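Local coordinates for protein second substrate binding domain of putative amino acid ABC transporter (Streptococcus pneumoniae, PDB 4OEN) that probably binds an amino acid outside the cell and delivers it to the membrane part of an ABC importer, at residues A53-V58 with D64-G69; E31-I36 with F42-T47; K134-A139 with G151-V156. All coordinates share one frame; numbering follows the deposited sequence. Where two conformers were deposited one is given.

Contact 1: A53-V58 with D64-G69; sequences AAISAV and DGIIAG
A beta-alpha-beta crossover of the type II periplasmic-binding-protein fold is closed here: helix 51-60 leads back to the sheet, and Ala54 and Val58, one turn apart on it, rest on Gly65 and Ile66 of strand 65-66. Their CB bonds and that of Ile66 point across the gap, as expected of residues at a helix-sheet interface. Ala54 keeps the backbones close, its CA lying 6.4 Å from the CA of Ile66, because a methyl is all it has to fit between them. Ile66 supplies the reach. With CG1 anti to the backbone N (chi1 177°) and the chain straight beyond it (chi2 174°), its CD1 arrives 3.6 Å from CB of Ala54. The CD1 of Ile55 also comes to 3.6 Å from Ile66 CD1, although its CB bond points away; Ile55 has two conformers, so this touch is less certain than the others. Val58 works with a single branch. CG1 takes the place anti to the backbone N (chi1 168°), and CG2, anti to the carbonyl carbon instead, lies 3.5 Å from Gly65 O and 4.0 Å from Ile66 CB. The methyl thus spreads over strand backbone as well as side chain, a good use of a branched residue, and all of it is van der Waals packing. The CB bond of Asp64, just before the strand, points away from the helix, and OD2 accepts a hydrogen bond from Ile6 N. Phe80 of strand 80-82 touches Ile55, Val58 and Ile66 together, Ala54 rests on Ala8, and strand 65-66 is hydrogen-bonded to strand 5-8 through Gly65 and to strand 180-190 through Ile66 and Ala188.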
loop_
_atom_site.group_PDB
_atom_site.type_symbol
_atom_site.label_atom_id
_atom_site.label_comp_id
_atom_site.label_asym_id
_atom_site.label_seq_id
_atom_site.Cartn_x
_atom_site.Cartn_y
_atom_site.Cartn_z
ATOM N N ALA A 53 4.907 -11.704 12.480
ATOM C CA ALA A 53 5.483 -13.049 12.475
ATOM C C ALA A 53 6.464 -13.213 11.310
ATOM O O ALA A 53 7.481 -13.901 11.444
ATOM C CB ALA A 53 4.392 -14.096 12.405
ATOM N N ALA A 54 6.146 -12.581 10.184
ATOM C CA ALA A 54 7.034 -12.552 9.016
ATOM C C ALA A 54 8.347 -11.830 9.337
ATOM O O ALA A 54 9.435 -12.286 8.972
ATOM C CB ALA A 54 6.337 -11.893 7.832
ATOM N N ILE A 55 8.235 -10.693 10.009
ATOM C CA ILE A 55 9.402 -9.966 10.512
ATOM C C ILE A 55 10.285 -10.872 11.372
ATOM O O ILE A 55 11.498 -10.972 11.154
ATOM C CB ILE A 55 8.982 -8.727 11.342
ATOM C CG1 ILE A 55 8.227 -7.721 10.470
ATOM C CG2 ILE A 55 10.201 -8.077 12.005
ATOM C CD1 ILE A 55 9.073 -7.021 9.448
ATOM N N SER A 56 9.671 -11.528 12.361
ATOM C CA SER A 56 10.381 -12.461 13.234
ATOM C C SER A 56 11.121 -13.555 12.477
ATOM O O SER A 56 12.282 -13.859 12.786
ATOM C CB SER A 56 9.410 -13.122 14.225
ATOM O OG SER A 56 8.975 -12.207 15.212
ATOM N N ALA A 57 10.435 -14.162 11.514
ATOM C CA ALA A 57 10.982 -15.318 10.811
ATOM C C ALA A 57 12.213 -14.908 9.998
ATOM O O ALA A 57 13.222 -15.608 10.008
ATOM C CB ALA A 57 9.916 -15.958 9.916
ATOM N N VAL A 58 12.139 -13.759 9.333
ATOM C CA VAL A 58 13.272 -13.259 8.560
ATOM C C VAL A 58 14.444 -12.930 9.494
ATOM O O VAL A 58 15.589 -13.304 9.225
ATOM C CB VAL A 58 12.887 -12.018 7.715
ATOM C CG1 VAL A 58 14.138 -11.330 7.158
ATOM C CG2 VAL A 58 11.950 -12.422 6.569
ATOM N N ASP A 64 13.659 -16.194 4.334
ATOM C CA ASP A 64 14.709 -15.473 3.638
ATOM C C ASP A 64 14.330 -14.036 3.312
ATOM O O ASP A 64 15.183 -13.149 3.339
ATOM C CB ASP A 64 15.097 -16.232 2.376
ATOM C CG ASP A 64 15.584 -17.634 2.688
ATOM O OD1 ASP A 64 16.653 -17.761 3.322
ATOM O OD2 ASP A 64 14.898 -18.611 2.319
ATOM N N GLY A 65 13.060 -13.794 3.018
ATOM C CA GLY A 65 12.643 -12.459 2.639
ATOM C C GLY A 65 11.234 -12.195 3.093
ATOM O O GLY A 65 10.512 -13.127 3.447
ATOM N N ILE A 66 10.877 -10.918 3.132
ATOM C CA ILE A 66 9.512 -10.503 3.446
ATOM C C ILE A 66 8.975 -9.545 2.389
ATOM O O ILE A 66 9.678 -8.648 1.927
ATOM C CB ILE A 66 9.427 -9.859 4.852
ATOM C CG1 ILE A 66 8.010 -9.353 5.127
ATOM C CG2 ILE A 66 10.449 -8.734 5.025
ATOM C CD1 ILE A 66 7.810 -8.838 6.554
ATOM N N ILE A 67 7.737 -9.787 1.969
ATOM C CA ILE A 67 7.043 -8.847 1.091
ATOM C C ILE A 67 5.631 -8.756 1.643
ATOM O O ILE A 67 4.969 -9.775 1.834
ATOM C CB ILE A 67 7.090 -9.283 -0.409
ATOM C CG1 ILE A 67 6.699 -8.106 -1.308
ATOM C CG2 ILE A 67 6.274 -10.578 -0.685
ATOM C CD1 ILE A 67 6.793 -8.429 -2.826
ATOM N N ALA A 68 5.198 -7.545 1.978
ATOM C CA ALA A 68 3.919 -7.370 2.671
ATOM C C ALA A 68 3.520 -5.909 2.737
ATOM O O ALA A 68 3.215 -5.401 3.815
ATOM C CB ALA A 68 3.989 -7.963 4.104
ATOM N N GLY A 69 3.540 -5.221 1.593
ATOM C CA GLY A 69 3.270 -3.793 1.571
ATOM C C GLY A 69 4.111 -3.055 2.595
ATOM O O GLY A 69 3.642 -2.120 3.249
#

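Contact 2: E31-I36 with F42-T47; sequences ELIKAI and FEIEIT
The Phe42 ring, the one aromatic group of this contact, lies beside Ile36 and points the same way, meeting it at the CE2 and CZ corner: CZ is 4.1 Å from Ile36 CG2, and CE2 is 4.0 Å from Ile36 O. The ring also forms an edge-to-face pair with Tyr5 and touches Met200 of helix 195-210, a setting suited to a large flat apolar group. Beyond it, helix 28-40 packs on the sheet of the type II binding-protein fold, where strand 44-47 pairs in parallel with strand 5-8 and runs almost antiparallel to helix 31-36 (169°), axes 10.0 Å apart. Isoleucines fill that spacing. Ile33 and Ile46 run past each other, pointing opposite ways, with Ile33 CG2 3.7 Å from Ile46 CD1. CG1 of Ile44 sits between its backbone N and carbonyl carbon (chi1 57°), and the straight chain beyond puts CD1 4.1 Å from Ile33 CG2. At the exposed margin the extended Lys34 chain passes Ile46 at about a right angle, CE 3.6 Å from Ile46 CD1; its methylenes suit this border. The contact is mostly apolar: isoleucines, a ring and a lysine stem hold helix to strand by shape and exclusion of water, and carbon alone touches the helix carbonyl oxygens.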
loop_
_atom_site.group_PDB
_atom_site.type_symbol
_atom_site.label_atom_id
_atom_site.label_comp_id
_atom_site.label_asym_id
_atom_site.label_seq_id
_atom_site.Cartn_x
_atom_site.Cartn_y
_atom_site.Cartn_z
ATOM N N GLU A 31 1.526 -11.652 -6.564
ATOM C CA GLU A 31 1.771 -11.767 -7.991
ATOM C C GLU A 31 3.175 -11.308 -8.360
ATOM O O GLU A 31 3.824 -11.916 -9.205
ATOM C CB GLU A 31 0.726 -10.981 -8.782
ATOM C CG GLU A 31 -0.653 -11.594 -8.673
ATOM C CD GLU A 31 -1.602 -11.152 -9.776
ATOM O OE1 GLU A 31 -1.172 -11.008 -10.944
ATOM O OE2 GLU A 31 -2.786 -10.955 -9.465
ATOM N N LEU A 32 3.638 -10.229 -7.728
ATOM C CA LEU A 32 4.935 -9.659 -8.059
ATOM C C LEU A 32 6.080 -10.604 -7.680
ATOM O O LEU A 32 6.968 -10.847 -8.483
ATOM C CB LEU A 32 5.104 -8.309 -7.373
ATOM C CG LEU A 32 6.462 -7.634 -7.550
ATOM C CD1 LEU A 32 6.697 -7.289 -8.999
ATOM C CD2 LEU A 32 6.535 -6.416 -6.654
ATOM N N ILE A 33 6.061 -11.164 -6.470
ATOM C CA ILE A 33 7.184 -12.019 -6.096
ATOM C C ILE A 33 7.219 -13.286 -6.967
ATOM O O ILE A 33 8.290 -13.740 -7.366
ATOM C CB ILE A 33 7.164 -12.387 -4.586
ATOM C CG1 ILE A 33 8.517 -12.978 -4.175
ATOM C CG2 ILE A 33 5.982 -13.293 -4.222
ATOM C CD1 ILE A 33 9.677 -12.040 -4.419
ATOM N N LYS A 34 6.055 -13.831 -7.298
ATOM C CA LYS A 34 5.990 -14.991 -8.181
ATOM C C LYS A 34 6.527 -14.688 -9.576
ATOM O O LYS A 34 7.233 -15.511 -10.155
ATOM C CB LYS A 34 4.560 -15.497 -8.287
ATOM C CG LYS A 34 4.060 -16.103 -6.996
ATOM C CD LYS A 34 2.597 -16.424 -7.090
ATOM C CE LYS A 34 2.049 -16.734 -5.712
ATOM N NZ LYS A 34 0.619 -17.125 -5.766
ATOM N N ALA A 35 6.179 -13.522 -10.120
ATOM C CA ALA A 35 6.677 -13.144 -11.447
ATOM C C ALA A 35 8.183 -12.908 -11.451
ATOM O O ALA A 35 8.871 -13.209 -12.442
ATOM C CB ALA A 35 5.951 -11.899 -11.957
ATOM N N ILE A 36 8.689 -12.352 -10.355
ATOM C CA ILE A 36 10.116 -12.091 -10.241
ATOM C C ILE A 36 10.874 -13.408 -10.105
ATOM O O ILE A 36 11.904 -13.606 -10.737
ATOM C CB ILE A 36 10.395 -11.146 -9.063
ATOM C CG1 ILE A 36 9.942 -9.736 -9.449
ATOM C CG2 ILE A 36 11.868 -11.154 -8.680
ATOM C CD1 ILE A 36 10.162 -8.670 -8.383
ATOM N N PHE A 42 14.605 -18.420 -9.833
ATOM C CA PHE A 42 14.690 -19.063 -8.526
ATOM C C PHE A 42 13.327 -19.571 -8.075
ATOM O O PHE A 42 12.293 -19.187 -8.619
ATOM C CB PHE A 42 15.336 -18.144 -7.470
ATOM C CG PHE A 42 14.612 -16.842 -7.208
ATOM C CD1 PHE A 42 13.642 -16.741 -6.215
ATOM C CD2 PHE A 42 14.969 -15.691 -7.901
ATOM C CE1 PHE A 42 13.015 -15.525 -5.951
ATOM C CE2 PHE A 42 14.354 -14.480 -7.649
ATOM C CZ PHE A 42 13.370 -14.389 -6.682
ATOM N N GLU A 43 13.348 -20.498 -7.125
ATOM C CA GLU A 43 12.126 -21.067 -6.569
ATOM C C GLU A 43 11.801 -20.407 -5.244
ATOM O O GLU A 43 12.699 -20.000 -4.506
ATOM C CB GLU A 43 12.263 -22.579 -6.375
ATOM C CG GLU A 43 12.268 -23.378 -7.663
ATOM C CD GLU A 43 12.026 -24.857 -7.422
ATOM O OE1 GLU A 43 12.119 -25.296 -6.255
ATOM O OE2 GLU A 43 11.752 -25.583 -8.402
ATOM N N ILE A 44 10.510 -20.290 -4.953
ATOM C CA ILE A 44 10.085 -19.742 -3.677
ATOM C C ILE A 44 9.008 -20.590 -3.048
ATOM O O ILE A 44 8.277 -21.314 -3.728
ATOM C CB ILE A 44 9.534 -18.311 -3.799
ATOM C CG1 ILE A 44 8.362 -18.280 -4.784
ATOM C CG2 ILE A 44 10.637 -17.327 -4.203
ATOM C CD1 ILE A 44 7.724 -16.884 -4.949
ATOM N N GLU A 45 8.949 -20.511 -1.725
ATOM C CA GLU A 45 7.809 -20.984 -0.964
ATOM C C GLU A 45 7.277 -19.756 -0.244
ATOM O O GLU A 45 8.029 -19.070 0.430
ATOM C CB GLU A 45 8.184 -22.061 0.037
ATOM C CG GLU A 45 7.018 -22.457 0.933
ATOM C CD GLU A 45 7.462 -23.147 2.210
ATOM O OE1 GLU A 45 8.685 -23.191 2.471
ATOM O OE2 GLU A 45 6.587 -23.645 2.952
ATOM N N ILE A 46 5.989 -19.484 -0.389
ATOM C CA ILE A 46 5.393 -18.322 0.251
ATOM C C ILE A 46 4.643 -18.778 1.499
ATOM O O ILE A 46 3.929 -19.773 1.477
ATOM C CB ILE A 46 4.429 -17.577 -0.692
ATOM C CG1 ILE A 46 5.193 -17.038 -1.902
ATOM C CG2 ILE A 46 3.739 -16.463 0.030
ATOM C CD1 ILE A 46 4.294 -16.399 -2.972
ATOM N N THR A 47 4.843 -18.045 2.583
ATOM C CA THR A 47 4.074 -18.277 3.800
ATOM C C THR A 47 3.365 -16.980 4.165
ATOM O O THR A 47 3.820 -15.898 3.806
ATOM C CB THR A 47 4.962 -18.741 4.955
ATOM O OG1 THR A 47 5.907 -17.722 5.291
ATOM C CG2 THR A 47 5.701 -20.012 4.576
#

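Contact 3: K134-A139 with G151-V156; sequences KIKTFA and GAIDAV
Ile153 serves two partners with two branches, one on the buried side and one on the solvent side, where strand 134-138 faces the turn leading into strand 155-159. Its CG1 stands between the backbone N and the carbonyl carbon (chi1 54°), and the straight continuation carries CD1 to 4.1 Å from CE2 of Phe138. The two side chains come from opposite directions, and Ser147 of helix 141-150 touches both, so this inner half lies under that helix. A beta-branched aliphatic and an aromatic ring are well chosen for it, since both are buried and neither brings a polar atom that would need a partner.

The outer half touches as closely but lies toward solvent, since Lys136 is exposed. CG2 of Ile153, anti to the carbonyl carbon, meets the aliphatic part of Lys136, 3.9 Å from CD and 4.0 Å from CB. Lys136 starts toward Ile153, crosses it at about a right angle, and then bends at its last torsion (chi4 56°), its end leading away; the exposed position suits a residue that is greasy along its stem and charged at its tip.

Strand 111-115 lies between strands 134-138 and 155-159 in the sheet, and Thr111 touches both Lys136 and Ile153. Gly151 ends helix 141-150 in a Schellman motif, with the positive phi (88°) that glycine readily adopts. This is again a beta-alpha-beta crossover, and its small interface of 109 Å² rests on van der Waals contact and on the exclusion of water, while the directional bonding lies in the parallel sheet pairing through strand 111-115.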
loop_
_atom_site.group_PDB
_atom_site.type_symbol
_atom_site.label_atom_id
_atom_site.label_comp_id
_atom_site.label_asym_id
_atom_site.label_seq_id
_atom_site.Cartn_x
_atom_site.Cartn_y
_atom_site.Cartn_z
ATOM N N LYS A 134 -12.612 21.858 7.946
ATOM C CA LYS A 134 -12.749 21.177 9.233
ATOM C C LYS A 134 -12.349 19.719 9.067
ATOM O O LYS A 134 -12.427 19.163 7.972
ATOM C CB LYS A 134 -14.185 21.272 9.743
ATOM C CG LYS A 134 -14.671 22.683 10.030
ATOM C CD LYS A 134 -16.152 22.675 10.382
ATOM C CE LYS A 134 -16.627 24.044 10.856
ATOM N NZ LYS A 134 -16.301 25.117 9.878
ATOM N N ILE A 135 -11.910 19.103 10.157
ATOM C CA ILE A 135 -11.545 17.694 10.142
ATOM C C ILE A 135 -12.473 16.948 11.083
ATOM O O ILE A 135 -12.690 17.376 12.221
ATOM C CB ILE A 135 -10.086 17.473 10.585
ATOM C CG1 ILE A 135 -9.122 18.171 9.638
ATOM C CG2 ILE A 135 -9.764 15.974 10.666
ATOM C CD1 ILE A 135 -7.658 18.091 10.106
ATOM N N LYS A 136 -13.046 15.854 10.600
ATOM C CA LYS A 136 -13.782 14.940 11.459
ATOM C C LYS A 136 -12.991 13.644 11.535
ATOM O O LYS A 136 -12.656 13.031 10.523
ATOM C CB LYS A 136 -15.201 14.697 10.947
ATOM C CG LYS A 136 -16.001 13.754 11.834
ATOM C CD LYS A 136 -17.470 13.738 11.458
ATOM C CE LYS A 136 -18.248 12.762 12.330
ATOM N NZ LYS A 136 -18.079 13.053 13.785
ATOM N N THR A 137 -12.678 13.244 12.758
ATOM C CA THR A 137 -11.822 12.093 13.002
ATOM C C THR A 137 -12.612 10.833 13.311
ATOM O O THR A 137 -13.560 10.853 14.103
ATOM C CB THR A 137 -10.882 12.410 14.155
ATOM O OG1 THR A 137 -10.226 13.651 13.865
ATOM C CG2 THR A 137 -9.857 11.300 14.356
ATOM N N PHE A 138 -12.200 9.741 12.681
ATOM C CA PHE A 138 -12.853 8.454 12.842
ATOM C C PHE A 138 -11.920 7.379 13.374
ATOM O O PHE A 138 -10.730 7.354 13.078
ATOM C CB PHE A 138 -13.435 7.995 11.509
ATOM C CG PHE A 138 -14.516 8.877 11.001
ATOM C CD1 PHE A 138 -15.839 8.614 11.311
ATOM C CD2 PHE A 138 -14.217 9.985 10.223
ATOM C CE1 PHE A 138 -16.843 9.426 10.832
ATOM C CE2 PHE A 138 -15.220 10.804 9.750
ATOM C CZ PHE A 138 -16.531 10.524 10.045
ATOM N N ALA A 139 -12.499 6.466 14.139
ATOM C CA ALA A 139 -11.740 5.380 14.748
ATOM C C ALA A 139 -11.550 4.214 13.785
ATOM O O ALA A 139 -10.629 3.425 13.936
ATOM C CB ALA A 139 -12.430 4.916 15.990
ATOM N N GLY A 151 -23.209 12.094 3.268
ATOM C CA GLY A 151 -22.964 13.501 2.995
ATOM C C GLY A 151 -22.662 14.282 4.260
ATOM O O GLY A 151 -22.609 15.515 4.248
ATOM N N ALA A 152 -22.451 13.559 5.356
ATOM C CA ALA A 152 -22.164 14.184 6.643
ATOM C C ALA A 152 -20.777 14.830 6.639
ATOM O O ALA A 152 -20.538 15.826 7.324
ATOM C CB ALA A 152 -22.273 13.161 7.767
ATOM N N ILE A 153 -19.859 14.227 5.892
ATOM C CA ILE A 153 -18.591 14.865 5.555
ATOM C C ILE A 153 -18.527 15.029 4.034
ATOM O O ILE A 153 -19.241 14.347 3.297
ATOM C CB ILE A 153 -17.387 14.066 6.067
ATOM C CG1 ILE A 153 -17.459 12.623 5.576
ATOM C CG2 ILE A 153 -17.369 14.087 7.603
ATOM C CD1 ILE A 153 -16.253 11.773 5.913
ATOM N N ASP A 154 -17.668 15.930 3.576
ATOM C CA ASP A 154 -17.570 16.268 2.159
ATOM C C ASP A 154 -16.497 15.490 1.407
ATOM O O ASP A 154 -16.509 15.416 0.177
ATOM C CB ASP A 154 -17.312 17.763 2.034
ATOM C CG ASP A 154 -18.428 18.580 2.645
ATOM O OD1 ASP A 154 -19.529 18.586 2.052
ATOM O OD2 ASP A 154 -18.217 19.205 3.706
ATOM N N ALA A 155 -15.560 14.921 2.148
ATOM C CA ALA A 155 -14.404 14.250 1.570
ATOM C C ALA A 155 -13.757 13.407 2.641
ATOM O O ALA A 155 -14.062 13.573 3.838
ATOM C CB ALA A 155 -13.401 15.257 1.013
ATOM N N VAL A 156 -12.896 12.491 2.204
ATOM C CA VAL A 156 -12.014 11.769 3.113
ATOM C C VAL A 156 -10.582 11.904 2.632
ATOM O O VAL A 156 -10.325 12.222 1.468
ATOM C CB VAL A 156 -12.341 10.260 3.199
ATOM C CG1 VAL A 156 -13.784 10.037 3.606
ATOM C CG2 VAL A 156 -12.046 9.571 1.850
#

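Contact 2 (31-36 with 42-47) comes first along the chain, then contact 1 (53-58 with 64-69), then contact 3 (134-139 with 151-156). Contacts 1 and 2 are neighbours in one lobe, centres 13 Å apart: strand 44-47 leads into helix 51-60, and strands 44-47 and 65-66 both pair in parallel with strand 5-8. Contact 3 lies on the other side of the chain's centre, 35 Å from contact 1 and 40 Å from contact 2, centre to centre. The long strands 87-96 and 180-190 join the two regions, consistent with the two-lobed type II binding-protein fold, whose lobes close over a ligand. Contacts 1 and 2 thus lie in one lobe and contact 3 in the other.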